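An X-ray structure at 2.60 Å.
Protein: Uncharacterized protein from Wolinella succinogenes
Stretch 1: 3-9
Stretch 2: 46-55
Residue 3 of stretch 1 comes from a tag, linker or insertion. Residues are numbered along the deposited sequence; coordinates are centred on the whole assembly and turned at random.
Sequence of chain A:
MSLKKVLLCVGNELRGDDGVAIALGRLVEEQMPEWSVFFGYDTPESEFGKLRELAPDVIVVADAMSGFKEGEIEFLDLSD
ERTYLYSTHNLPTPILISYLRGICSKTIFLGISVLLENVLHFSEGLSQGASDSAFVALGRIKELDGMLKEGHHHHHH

Stretch 1 (3-9) LKKVLLC
Stretch 2 (46-55) SEFGKLRELA

How do the backbones lie? Strand 5-9 runs nearly antiparallel to helix 48-54, at 169°, with the axes 10.9 Å apart at closest approach. CA of Lys4 is 7.7 Å from CA of Ala55, CA of Val6 8.5 Å from CA of Leu51, and CA of Leu8 8.3 Å from CA of Glu47, so two residues of the extended stretch span about as much as four of the helical one, roughly a turn.

Which side chains of the first stretch face the second? Extended phi/psi (Val6 -112/139, Leu8 -93/109) alternates the side chains: in the strand Val6 and Leu8 point toward the second stretch and Lys5 and Leu7 away; Lys4, in the loop before the strand, also points toward it.

How do the apolar groups fit? Val6 (chi1 t) meets two leucines: CG1 lies 3.8 Å from Leu51 CD2, and CG2 3.5 Å from Leu54 CD2. Leu51 (m, t) points toward the strand; Leu54 starts sideways, but its t, p rotamer brings its end nearer. Leu8 (t, p) sets CD1 3.8 Å from Glu47 CG, meeting the aliphatic part of that m, m side chain, whose OE2 accepts a 2.7 Å hydrogen bond from Ser46 OG.

What does Lys4 bond to? Lys4 (m, t, -129°, t) extends its NZ to donate to Ala55 O at 2.8 Å and Leu54 O at 2.9 Å. Ala55 leaves helical geometry at phi/psi 52/50, and the ammonium donates to both carbonyls.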

# COMPACT_ATOMS: atom_id res chain seq x y z
N LEU A 3 -1.64 -12.74 -14.66
CA LEU A 3 -1.90 -12.77 -13.20
C LEU A 3 -2.24 -11.37 -12.65
O LEU A 3 -1.44 -10.44 -12.72
CB LEU A 3 -0.70 -13.36 -12.46
CG LEU A 3 -0.87 -13.95 -11.06
CD1 LEU A 3 -1.70 -15.24 -11.09
CD2 LEU A 3 0.49 -14.22 -10.41
N LYS A 4 -3.44 -11.22 -12.09
CA LYS A 4 -3.95 -9.88 -11.76
C LYS A 4 -3.42 -9.32 -10.45
O LYS A 4 -3.78 -9.79 -9.37
CB LYS A 4 -5.48 -9.89 -11.72
CG LYS A 4 -6.11 -10.73 -12.80
CD LYS A 4 -7.61 -10.55 -12.77
CE LYS A 4 -8.30 -11.89 -12.74
NZ LYS A 4 -9.63 -11.76 -12.09
N LYS A 5 -2.59 -8.29 -10.57
CA LYS A 5 -1.90 -7.69 -9.43
C LYS A 5 -2.32 -6.24 -9.16
O LYS A 5 -2.11 -5.36 -9.99
CB LYS A 5 -0.41 -7.74 -9.69
CG LYS A 5 0.10 -9.12 -10.03
CD LYS A 5 1.53 -9.04 -10.56
CE LYS A 5 1.63 -9.77 -11.85
NZ LYS A 5 2.41 -8.95 -12.80
N VAL A 6 -2.92 -6.01 -7.99
CA VAL A 6 -3.39 -4.68 -7.58
C VAL A 6 -2.60 -4.10 -6.42
O VAL A 6 -2.26 -4.80 -5.48
CB VAL A 6 -4.88 -4.70 -7.14
CG1 VAL A 6 -5.27 -3.37 -6.51
CG2 VAL A 6 -5.79 -5.02 -8.29
N LEU A 7 -2.31 -2.81 -6.51
CA LEU A 7 -1.71 -2.07 -5.41
C LEU A 7 -2.67 -0.99 -4.94
O LEU A 7 -2.90 -0.02 -5.66
CB LEU A 7 -0.38 -1.44 -5.84
CG LEU A 7 0.27 -0.47 -4.84
CD1 LEU A 7 0.35 -1.09 -3.44
CD2 LEU A 7 1.64 -0.01 -5.34
N LEU A 8 -3.22 -1.16 -3.73
CA LEU A 8 -4.12 -0.17 -3.13
C LEU A 8 -3.38 0.82 -2.24
O LEU A 8 -2.93 0.46 -1.16
CB LEU A 8 -5.26 -0.84 -2.34
CG LEU A 8 -6.26 0.07 -1.58
CD1 LEU A 8 -6.99 1.05 -2.49
CD2 LEU A 8 -7.27 -0.73 -0.75
N CYS A 9 -3.26 2.07 -2.67
CA CYS A 9 -2.51 3.05 -1.91
C CYS A 9 -3.42 3.86 -1.00
O CYS A 9 -4.38 4.49 -1.47
CB CYS A 9 -1.74 3.99 -2.81
SG CYS A 9 -0.80 3.12 -4.01
N SER A 46 -13.78 3.43 -0.96
CA SER A 46 -14.26 3.90 -2.23
C SER A 46 -13.75 3.02 -3.38
O SER A 46 -14.22 3.15 -4.51
CB SER A 46 -13.80 5.33 -2.46
OG SER A 46 -12.59 5.34 -3.22
N GLU A 47 -12.80 2.13 -3.11
CA GLU A 47 -12.22 1.29 -4.16
C GLU A 47 -12.70 -0.15 -4.17
O GLU A 47 -12.25 -0.94 -4.99
CB GLU A 47 -10.70 1.29 -4.08
CG GLU A 47 -10.07 2.65 -4.12
CD GLU A 47 -10.41 3.39 -5.37
OE1 GLU A 47 -9.89 3.00 -6.44
OE2 GLU A 47 -11.19 4.36 -5.30
N PHE A 48 -13.61 -0.52 -3.27
CA PHE A 48 -14.02 -1.91 -3.19
C PHE A 48 -14.78 -2.37 -4.43
O PHE A 48 -14.69 -3.53 -4.82
CB PHE A 48 -14.87 -2.17 -1.96
CG PHE A 48 -14.17 -1.92 -0.69
CD1 PHE A 48 -12.79 -1.76 -0.68
CD2 PHE A 48 -14.87 -1.85 0.50
CE1 PHE A 48 -12.13 -1.53 0.49
CE2 PHE A 48 -14.22 -1.62 1.67
CZ PHE A 48 -12.85 -1.46 1.67
N GLY A 49 -15.53 -1.46 -5.02
CA GLY A 49 -16.36 -1.83 -6.14
C GLY A 49 -15.50 -2.37 -7.25
O GLY A 49 -15.68 -3.50 -7.69
N LYS A 50 -14.55 -1.54 -7.70
CA LYS A 50 -13.58 -1.90 -8.71
C LYS A 50 -12.83 -3.18 -8.35
O LYS A 50 -12.48 -3.98 -9.22
CB LYS A 50 -12.55 -0.79 -8.86
CG LYS A 50 -13.09 0.61 -8.87
CD LYS A 50 -11.96 1.58 -9.14
CE LYS A 50 -12.48 2.93 -9.60
NZ LYS A 50 -11.39 3.79 -10.17
N LEU A 51 -12.55 -3.32 -7.06
CA LEU A 51 -11.86 -4.48 -6.57
C LEU A 51 -12.67 -5.76 -6.71
O LEU A 51 -12.15 -6.76 -7.19
CB LEU A 51 -11.43 -4.28 -5.12
CG LEU A 51 -10.20 -3.37 -4.92
CD1 LEU A 51 -9.93 -3.14 -3.43
CD2 LEU A 51 -8.97 -3.93 -5.64
N ARG A 52 -13.93 -5.75 -6.29
CA ARG A 52 -14.75 -6.95 -6.45
C ARG A 52 -14.76 -7.31 -7.93
O ARG A 52 -14.63 -8.48 -8.31
CB ARG A 52 -16.18 -6.71 -6.02
CG ARG A 52 -16.39 -6.36 -4.55
CD ARG A 52 -17.84 -5.90 -4.29
NE ARG A 52 -17.95 -5.16 -3.03
CZ ARG A 52 -18.43 -3.92 -2.91
NH1 ARG A 52 -18.89 -3.29 -3.98
NH2 ARG A 52 -18.48 -3.33 -1.71
N GLU A 53 -14.90 -6.27 -8.74
CA GLU A 53 -15.20 -6.39 -10.15
C GLU A 53 -14.01 -6.90 -10.95
O GLU A 53 -14.16 -7.53 -12.00
CB GLU A 53 -15.64 -5.02 -10.66
CG GLU A 53 -16.21 -5.02 -12.06
CD GLU A 53 -17.38 -5.97 -12.23
OE1 GLU A 53 -18.22 -6.10 -11.30
OE2 GLU A 53 -17.47 -6.60 -13.31
N LEU A 54 -12.82 -6.62 -10.45
CA LEU A 54 -11.59 -7.02 -11.12
C LEU A 54 -11.09 -8.40 -10.68
O LEU A 54 -10.36 -9.06 -11.40
CB LEU A 54 -10.54 -5.96 -10.87
CG LEU A 54 -9.08 -6.27 -11.17
CD1 LEU A 54 -8.95 -6.62 -12.64
CD2 LEU A 54 -8.23 -5.08 -10.81
N ALA A 55 -11.49 -8.82 -9.48
CA ALA A 55 -11.13 -10.12 -8.89
C ALA A 55 -9.63 -10.45 -8.88
O ALA A 55 -9.22 -11.55 -9.28
CB ALA A 55 -11.92 -11.24 -9.55